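Local structure of inosine-uridine preferring nucleoside hydrolase (Gardnerella vaginalis 315-A, 6BA1) at residues 7-12 and 126-131; 34-39 and 133-138; 152-157 and 190-195. The protein belongs to the inosine-uridine preferring nucleoside hydrolase family and binds a calcium ion at the C-terminal ends of strands in its mixed, largely parallel beta sheet. All coordinates share one frame; numbering follows the deposited sequence.

Contact 1: residues 7-12 and 126-131. With CA (calcium ion), chain S.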
loop_
_atom_site.group_PDB
_atom_site.type_symbol
_atom_site.label_atom_id
_atom_site.label_comp_id
_atom_site.label_asym_id
_atom_site.label_seq_id
_atom_site.Cartn_x
_atom_site.Cartn_y
_atom_site.Cartn_z
ATOM N N LEU A 7 -26.747 -5.565 -12.323
ATOM C CA LEU A 7 -25.350 -5.287 -12.675
ATOM C C LEU A 7 -25.217 -4.378 -13.898
ATOM O O LEU A 7 -25.933 -4.554 -14.878
ATOM C CB LEU A 7 -24.645 -6.621 -12.951
ATOM C CG LEU A 7 -23.219 -6.650 -13.506
ATOM C CD1 LEU A 7 -22.282 -5.819 -12.651
ATOM C CD2 LEU A 7 -22.721 -8.085 -13.586
ATOM N N ILE A 8 -24.299 -3.415 -13.830
ATOM C CA ILE A 8 -23.857 -2.640 -14.992
ATOM C C ILE A 8 -22.347 -2.790 -15.110
ATOM O O ILE A 8 -21.639 -2.525 -14.154
ATOM C CB ILE A 8 -24.188 -1.135 -14.859
ATOM C CG1 ILE A 8 -25.706 -0.923 -14.813
ATOM C CG2 ILE A 8 -23.571 -0.334 -16.012
ATOM C CD1 ILE A 8 -26.126 0.498 -14.494
ATOM N N LEU A 9 -21.860 -3.206 -16.275
ATOM C CA LEU A 9 -20.434 -3.174 -16.588
ATOM C C LEU A 9 -20.107 -1.884 -17.344
ATOM O O LEU A 9 -20.941 -1.371 -18.079
ATOM C CB LEU A 9 -20.032 -4.397 -17.412
ATOM C CG LEU A 9 -20.448 -5.765 -16.861
ATOM C CD1 LEU A 9 -19.924 -6.884 -17.733
ATOM C CD2 LEU A 9 -19.987 -5.968 -15.434
ATOM N N ASP A 10 -18.900 -1.353 -17.129
ATOM C CA ASP A 10 -18.408 -0.150 -17.813
ATOM C C ASP A 10 -17.089 -0.564 -18.455
ATOM O O ASP A 10 -16.064 -0.657 -17.769
ATOM C CB ASP A 10 -18.229 0.993 -16.808
ATOM C CG ASP A 10 -17.930 2.340 -17.458
ATOM O OD1 ASP A 10 -18.801 3.223 -17.362
ATOM O OD2 ASP A 10 -16.821 2.541 -18.001
ATOM N N LEU A 11 -17.110 -0.818 -19.768
ATOM C CA LEU A 11 -16.066 -1.612 -20.430
ATOM C C LEU A 11 -15.377 -0.941 -21.622
ATOM O O LEU A 11 -16.033 -0.334 -22.479
ATOM C CB LEU A 11 -16.660 -2.936 -20.906
ATOM C CG LEU A 11 -17.407 -3.774 -19.869
ATOM C CD1 LEU A 11 -18.006 -5.003 -20.532
ATOM C CD2 LEU A 11 -16.486 -4.168 -18.721
ATOM N N ASP A 12 -14.050 -1.082 -21.658
ATOM C CA ASP A 12 -13.227 -0.752 -22.826
ATOM C C ASP A 12 -12.939 -2.051 -23.580
ATOM O O ASP A 12 -11.823 -2.545 -23.593
ATOM C CB ASP A 12 -11.939 0.022 -22.433
ATOM C CG ASP A 12 -11.000 -0.739 -21.451
ATOM O OD1 ASP A 12 -11.418 -1.662 -20.715
ATOM O OD2 ASP A 12 -9.807 -0.377 -21.403
ATOM N N VAL A 126 -25.369 -2.684 -8.783
ATOM C CA VAL A 126 -23.941 -2.925 -8.635
ATOM C C VAL A 126 -23.240 -2.495 -9.926
ATOM O O VAL A 126 -23.493 -3.069 -10.974
ATOM C CB VAL A 126 -23.653 -4.421 -8.357
ATOM C CG1 VAL A 126 -22.150 -4.655 -8.155
ATOM C CG2 VAL A 126 -24.459 -4.911 -7.158
ATOM N N TYR A 127 -22.378 -1.485 -9.846
ATOM C CA TYR A 127 -21.670 -0.942 -11.014
ATOM C C TYR A 127 -20.219 -1.413 -10.985
ATOM O O TYR A 127 -19.527 -1.162 -10.026
ATOM C CB TYR A 127 -21.782 0.586 -10.995
ATOM C CG TYR A 127 -20.980 1.330 -12.043
ATOM C CD1 TYR A 127 -21.441 1.491 -13.344
ATOM C CD2 TYR A 127 -19.772 1.923 -11.708
ATOM C CE1 TYR A 127 -20.705 2.201 -14.293
ATOM C CE2 TYR A 127 -19.028 2.632 -12.635
ATOM C CZ TYR A 127 -19.491 2.773 -13.924
ATOM O OH TYR A 127 -18.716 3.494 -14.808
ATOM N N VAL A 128 -19.773 -2.092 -12.037
ATOM C CA VAL A 128 -18.477 -2.785 -12.061
ATOM C C VAL A 128 -17.658 -2.307 -13.260
ATOM O O VAL A 128 -17.673 -2.932 -14.311
ATOM C CB VAL A 128 -18.685 -4.314 -12.107
ATOM C CG1 VAL A 128 -17.367 -5.069 -12.285
ATOM C CG2 VAL A 128 -19.409 -4.770 -10.849
ATOM N N PRO A 129 -16.944 -1.183 -13.105
ATOM C CA PRO A 129 -16.159 -0.588 -14.185
ATOM C C PRO A 129 -14.768 -1.164 -14.307
ATOM O O PRO A 129 -13.986 -1.036 -13.386
ATOM C CB PRO A 129 -16.083 0.881 -13.773
ATOM C CG PRO A 129 -16.106 0.827 -12.294
ATOM C CD PRO A 129 -16.955 -0.329 -11.908
ATOM N N THR A 130 -14.461 -1.780 -15.440
ATOM C CA THR A 130 -13.117 -2.311 -15.695
ATOM C C THR A 130 -12.458 -1.615 -16.893
ATOM O O THR A 130 -11.641 -2.202 -17.623
ATOM C CB THR A 130 -13.136 -3.835 -15.877
ATOM O OG1 THR A 130 -13.524 -4.158 -17.214
ATOM C CG2 THR A 130 -14.096 -4.492 -14.894
ATOM N N GLY A 131 -12.860 -0.361 -17.098
ATOM C CA GLY A 131 -12.126 0.565 -17.934
ATOM C C GLY A 131 -11.858 1.788 -17.074
ATOM O O GLY A 131 -12.061 1.750 -15.863
HETATM CA CA CA S . -9.994 -3.263 -19.321
#
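The ring of Tyr127 meets Ile8 and Asp10 of the neighbouring strand at its edge, both close to the ring plane. Ile8 CG2 comes up to Tyr127 CD1 at 3.9 Å, and farther along the same edge Tyr127 OH donates a hydrogen bond to Asp10 OD1, 2.6 Å away. The carboxylate is turned 72° against the ring, and the hydroxyl reaches OD1 from above the carboxylate plane. Asp10 CG, set anti to its backbone N (chi1 -171°), lies 3.0 Å from Tyr127 OH. OD1 has a second donor, ND2 of Asn135, so two hydrogen bonds grip this buried oxygen.

Strands 7-11 and 126-129 run parallel, with Ile8 N bonded to Val126 O at 3.0 Å and Val128 N to Ile8 O at 2.9 Å. Asp10 N to Val128 O is weak, and Thr130 N closes the series on Asp10 O. On the other face Leu7 CD1 packs on Val128 CG2 at 3.5 Å, while Leu9 lies beside Val128. Past the strand ends, Asp12 OD1 and Thr130 O each bind the calcium ion at 2.6 Å; Asp17 and Asp248 join them, and Asn41 N holds Asp12 OD2.

Leu9 and Val128 face Val252 of helix 247-256, and Leu9 and Leu11 also touch Ile21 of helix 15-25. Strand 31-37 flanks 7-11 on the side away from 126-129.

Contact 2: residues 34-39 and 133-138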
loop_
_atom_site.group_PDB
_atom_site.type_symbol
_atom_site.label_atom_id
_atom_site.label_comp_id
_atom_site.label_asym_id
_atom_site.label_seq_id
_atom_site.Cartn_x
_atom_site.Cartn_y
_atom_site.Cartn_z
ATOM N N GLY A 34 -27.067 -3.506 -18.385
ATOM C CA GLY A 34 -26.423 -2.899 -19.537
ATOM C C GLY A 34 -24.910 -2.849 -19.460
ATOM O O GLY A 34 -24.327 -3.043 -18.404
ATOM N N ILE A 35 -24.295 -2.601 -20.607
ATOM C CA ILE A 35 -22.860 -2.444 -20.732
ATOM C C ILE A 35 -22.614 -1.008 -21.141
ATOM O O ILE A 35 -22.876 -0.627 -22.267
ATOM C CB ILE A 35 -22.268 -3.419 -21.772
ATOM C CG1 ILE A 35 -22.362 -4.850 -21.243
ATOM C CG2 ILE A 35 -20.825 -3.065 -22.106
ATOM C CD1 ILE A 35 -22.022 -5.920 -22.245
ATOM N N THR A 36 -22.136 -0.203 -20.202
ATOM C CA THR A 36 -21.644 1.131 -20.511
ATOM C C THR A 36 -20.291 1.024 -21.233
ATOM O O THR A 36 -19.419 0.282 -20.795
ATOM C CB THR A 36 -21.496 1.953 -19.227
ATOM O OG1 THR A 36 -22.803 2.243 -18.700
ATOM C CG2 THR A 36 -20.750 3.241 -19.513
ATOM N N GLY A 37 -20.114 1.773 -22.321
ATOM C CA GLY A 37 -18.888 1.708 -23.133
ATOM C C GLY A 37 -17.924 2.832 -22.805
ATOM O O GLY A 37 -18.344 3.973 -22.635
ATOM N N THR A 38 -16.636 2.512 -22.699
ATOM C CA THR A 38 -15.595 3.524 -22.509
ATOM C C THR A 38 -14.379 3.149 -23.367
ATOM O O THR A 38 -14.489 2.276 -24.235
ATOM C CB THR A 38 -15.270 3.730 -20.996
ATOM O OG1 THR A 38 -14.568 4.969 -20.789
ATOM C CG2 THR A 38 -14.454 2.569 -20.426
ATOM N N TYR A 39 -13.237 3.793 -23.120
ATOM C CA TYR A 39 -12.091 3.804 -24.040
ATOM C C TYR A 39 -10.840 3.282 -23.337
ATOM O O TYR A 39 -10.815 3.176 -22.110
ATOM C CB TYR A 39 -11.843 5.237 -24.529
ATOM C CG TYR A 39 -11.463 6.184 -23.401
ATOM C CD1 TYR A 39 -10.126 6.456 -23.111
ATOM C CD2 TYR A 39 -12.445 6.772 -22.600
ATOM C CE1 TYR A 39 -9.783 7.299 -22.075
ATOM C CE2 TYR A 39 -12.108 7.619 -21.556
ATOM C CZ TYR A 39 -10.775 7.879 -21.298
ATOM O OH TYR A 39 -10.420 8.702 -20.263
ATOM N N MET A 133 -12.349 5.355 -15.228
ATOM C CA MET A 133 -13.425 5.800 -14.353
ATOM C C MET A 133 -14.159 7.019 -14.916
ATOM O O MET A 133 -15.194 7.424 -14.362
ATOM C CB MET A 133 -12.881 6.116 -12.955
ATOM C CG MET A 133 -11.916 5.078 -12.379
ATOM S SD MET A 133 -12.301 3.346 -12.762
ATOM C CE MET A 133 -13.796 3.159 -11.840
ATOM N N THR A 134 -13.618 7.597 -15.999
ATOM C CA THR A 134 -14.181 8.754 -16.721
ATOM C C THR A 134 -15.699 8.884 -16.691
ATOM O O THR A 134 -16.227 9.977 -16.450
ATOM C CB THR A 134 -13.744 8.729 -18.207
ATOM O OG1 THR A 134 -12.344 8.417 -18.298
ATOM C CG2 THR A 134 -14.012 10.076 -18.885
ATOM N N ASN A 135 -16.385 7.772 -16.942
ATOM C CA ASN A 135 -17.849 7.763 -17.000
ATOM C C ASN A 135 -18.492 8.045 -15.645
ATOM O O ASN A 135 -19.242 9.017 -15.514
ATOM C CB ASN A 135 -18.371 6.451 -17.603
ATOM C CG ASN A 135 -18.066 6.317 -19.091
ATOM O OD1 ASN A 135 -17.856 7.300 -19.804
ATOM N ND2 ASN A 135 -18.059 5.088 -19.566
ATOM N N ILE A 136 -18.201 7.225 -14.640
ATOM C CA ILE A 136 -18.807 7.430 -13.307
ATOM C C ILE A 136 -18.330 8.701 -12.567
ATOM O O ILE A 136 -19.006 9.180 -11.652
ATOM C CB ILE A 136 -18.693 6.176 -12.409
ATOM C CG1 ILE A 136 -19.633 6.317 -11.198
ATOM C CG2 ILE A 136 -17.251 5.906 -11.994
ATOM C CD1 ILE A 136 -20.269 5.029 -10.739
ATOM N N ALA A 137 -17.184 9.252 -12.971
ATOM C CA ALA A 137 -16.757 10.576 -12.505
ATOM C C ALA A 137 -17.716 11.664 -12.981
ATOM O O ALA A 137 -18.128 12.523 -12.198
ATOM C CB ALA A 137 -15.358 10.884 -12.992
ATOM N N ALA A 138 -18.055 11.618 -14.271
ATOM C CA ALA A 138 -19.052 12.516 -14.855
ATOM C C ALA A 138 -20.455 12.307 -14.261
ATOM O O ALA A 138 -21.213 13.269 -14.111
ATOM C CB ALA A 138 -19.088 12.356 -16.368
#
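Asn135 pushes its amide against the end of strand 34-37, where Thr36, Gly37 and Thr38 surround ND2; it has the largest buried area of this contact. ND2 donates a hydrogen bond to Gly37 O, 3.3 Å away with an N-H...O angle of 153°. The acceptor lies near the amide plane of Asn135, yet ND2 itself stands well above the carbonyl plane of Gly37. Asn135 and Thr36 meet tip to tip, with Thr36 CG2 3.3 Å from ND2, and Thr38 CB comes to 3.4 Å from the same nitrogen. Asp10 OD1 also accepts from ND2, and Leu69 N bonds to OD1, so both ends of the amide have partners consistent with its modelled orientation.

Thr134 and Tyr39 make the second link. Tyr39 OH donates to Thr134 OG1 at 2.8 Å, and Thr134 OG1 sits at the edge of the Tyr39 ring, close to its plane. The two side chains cross at about a right angle. Thr134 OG1 has a further hydrogen bond with Asp177 OD2.

The contact thus ties the C-terminal end of strand 31-37, next to the edge strand 64-67, to helix 134-142. Thr36 is also covered by helix 110-121, Met133 and Ile136 pack against helix 178-187, and the ring of Tyr39 meets that of Phe78.

Contact 3: residues 152-157 and 190-195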
loop_
_atom_site.group_PDB
_atom_site.type_symbol
_atom_site.label_atom_id
_atom_site.label_comp_id
_atom_site.label_asym_id
_atom_site.label_seq_id
_atom_site.Cartn_x
_atom_site.Cartn_y
_atom_site.Cartn_z
ATOM N N LYS A 152 -23.340 -0.811 -4.565
ATOM C CA LYS A 152 -21.883 -0.868 -4.509
ATOM C C LYS A 152 -21.201 -0.734 -5.870
ATOM O O LYS A 152 -21.718 -1.173 -6.868
ATOM C CB LYS A 152 -21.400 -2.153 -3.810
ATOM C CG LYS A 152 -21.777 -3.461 -4.474
ATOM C CD LYS A 152 -21.176 -4.626 -3.705
ATOM C CE LYS A 152 -21.345 -5.960 -4.406
ATOM N NZ LYS A 152 -20.341 -6.948 -3.895
ATOM N N ILE A 153 -20.030 -0.109 -5.870
ATOM C CA ILE A 153 -19.142 -0.053 -7.022
ATOM C C ILE A 153 -17.985 -1.015 -6.760
ATOM O O ILE A 153 -17.513 -1.101 -5.637
ATOM C CB ILE A 153 -18.621 1.383 -7.253
ATOM C CG1 ILE A 153 -19.787 2.325 -7.565
ATOM C CG2 ILE A 153 -17.589 1.409 -8.374
ATOM C CD1 ILE A 153 -19.479 3.787 -7.416
ATOM N N VAL A 154 -17.549 -1.748 -7.778
ATOM C CA VAL A 154 -16.466 -2.730 -7.647
ATOM C C VAL A 154 -15.602 -2.684 -8.899
ATOM O O VAL A 154 -15.843 -3.415 -9.844
ATOM C CB VAL A 154 -17.006 -4.171 -7.415
ATOM C CG1 VAL A 154 -15.863 -5.169 -7.275
ATOM C CG2 VAL A 154 -17.924 -4.229 -6.204
ATOM N N LEU A 155 -14.594 -1.820 -8.900
ATOM C CA LEU A 155 -13.773 -1.581 -10.094
ATOM C C LEU A 155 -12.594 -2.530 -10.212
ATOM O O LEU A 155 -12.205 -3.169 -9.237
ATOM C CB LEU A 155 -13.263 -0.137 -10.105
ATOM C CG LEU A 155 -12.152 0.227 -9.112
ATOM C CD1 LEU A 155 -10.778 0.254 -9.778
ATOM C CD2 LEU A 155 -12.423 1.562 -8.440
ATOM N N MET A 156 -12.048 -2.612 -11.422
ATOM C CA MET A 156 -10.738 -3.209 -11.670
ATOM C C MET A 156 -9.832 -2.079 -12.117
ATOM O O MET A 156 -10.137 -1.364 -13.069
ATOM C CB MET A 156 -10.810 -4.347 -12.705
ATOM C CG MET A 156 -9.674 -4.428 -13.735
ATOM S SD MET A 156 -7.979 -4.426 -13.101
ATOM C CE MET A 156 -7.059 -4.036 -14.601
ATOM N N GLY A 157 -8.718 -1.934 -11.414
ATOM C CA GLY A 157 -7.762 -0.868 -11.665
ATOM C C GLY A 157 -6.900 -0.547 -10.455
ATOM O O GLY A 157 -7.187 -0.983 -9.339
ATOM N N PRO A 190 -19.448 3.533 -1.948
ATOM C CA PRO A 190 -18.944 2.241 -1.481
ATOM C C PRO A 190 -18.181 1.463 -2.543
ATOM O O PRO A 190 -18.687 0.492 -3.088
ATOM C CB PRO A 190 -20.198 1.530 -0.971
ATOM C CG PRO A 190 -21.293 2.127 -1.746
ATOM C CD PRO A 190 -20.917 3.544 -2.038
ATOM N N VAL A 191 -16.960 1.903 -2.824
ATOM C CA VAL A 191 -16.093 1.314 -3.844
ATOM C C VAL A 191 -15.307 0.129 -3.263
ATOM O O VAL A 191 -15.049 0.079 -2.072
ATOM C CB VAL A 191 -15.130 2.365 -4.421
ATOM C CG1 VAL A 191 -14.207 1.755 -5.476
ATOM C CG2 VAL A 191 -15.895 3.547 -4.990
ATOM N N THR A 192 -14.973 -0.828 -4.119
ATOM C CA THR A 192 -14.042 -1.905 -3.815
ATOM C C THR A 192 -13.042 -1.964 -4.961
ATOM O O THR A 192 -13.382 -2.365 -6.060
ATOM C CB THR A 192 -14.756 -3.266 -3.681
ATOM O OG1 THR A 192 -15.653 -3.226 -2.569
ATOM C CG2 THR A 192 -13.760 -4.409 -3.478
ATOM N N MET A 193 -11.814 -1.530 -4.707
ATOM C CA MET A 193 -10.767 -1.559 -5.726
ATOM C C MET A 193 -10.188 -2.959 -5.828
ATOM O O MET A 193 -9.771 -3.517 -4.827
ATOM C CB MET A 193 -9.661 -0.561 -5.390
ATOM C CG MET A 193 -8.530 -0.525 -6.406
ATOM S SD MET A 193 -7.279 0.672 -5.937
ATOM C CE MET A 193 -5.794 -0.274 -6.262
ATOM N N ILE A 194 -10.173 -3.515 -7.037
ATOM C CA ILE A 194 -9.509 -4.788 -7.305
ATOM C C ILE A 194 -8.368 -4.509 -8.268
ATOM O O ILE A 194 -8.545 -4.520 -9.484
ATOM C CB ILE A 194 -10.520 -5.847 -7.779
ATOM C CG1 ILE A 194 -11.329 -6.296 -6.567
ATOM C CG2 ILE A 194 -9.838 -7.068 -8.394
ATOM C CD1 ILE A 194 -12.733 -6.684 -6.893
ATOM N N GLY A 195 -7.202 -4.235 -7.686
ATOM C CA GLY A 195 -6.018 -3.827 -8.427
ATOM C C GLY A 195 -5.048 -4.957 -8.683
ATOM O O GLY A 195 -5.343 -6.120 -8.406
#
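Leu155 leans across to Val191 and Met193, and its side chain shows how this face is packed. CB leaves the backbone on the face shared with Ile153, Val191 and Met193, and packs by Pro129 and Met133. CG stands between the backbone N and the carbonyl carbon (chi1 73°) and comes near Met193 CA at 4.1 Å. From there the two methyls part. CD1 goes to Met193 CG, also at 4.1 Å, and CD2 reaches Val191 CG1 at 3.5 Å. The leucine crosses both neighbours at a slant, so one side chain bridges two residues of strand 191-194 that point to the same face.

Beyond it, Met193 CG lies 3.3 Å from Gly157 O, and SD and CE pass the same oxygen. On the reverse face Val154 CG1 touches Ile194 CD1 at 3.5 Å, while Val154 and Thr192 lie side by side.

The backbones run parallel, their axes 16° apart. Ile153 N bonds to Pro190 O, Ile194 N to Leu155 O at 3.0 Å, and Gly157 N to Ile194 O at 3.2 Å. Between the first and second of these, the bonds from Thr192 N to Ile153 O and from Leu155 N to Thr192 O are bent and weak. Gly195 then takes the N-cap position of the helix that follows.

Here the chain makes a beta-alpha-beta crossover through helices 172-176 and 178-187. Helix 178-187 covers the face of Ile153, Leu155, Val191 and Met193 with Leu184 and Phe185. Helix 247-256 lies against Met156 and Ile194 on the other face, and Ala255 O receives a hydrogen bond from Lys152 NZ. Strands 125-129 and 295-300 flank the pair.

How the contacts relate
All three contacts belong to one sheet and lie in the core, though contact 3 has partly exposed residues at Lys152, Pro190 and Thr192. Contacts 1 and 3 are parallel strand pairs set next to each other: Tyr127 of contact 1 faces strand 152-156 of contact 3, its backbone N and O probably bonded to Lys152 O and Val154 N. Contact 2 instead joins a strand end to a helix, burying less than half the area of either, and relies on side-chain polar groups. It meets contact 1 where strands 7-11 and 34-37 pair. Chemistry changes along the way: calcium ligands and a buried carboxylate in contact 1, amide and hydroxyls in contact 2, mostly aliphatic and thioether packing in contact 3.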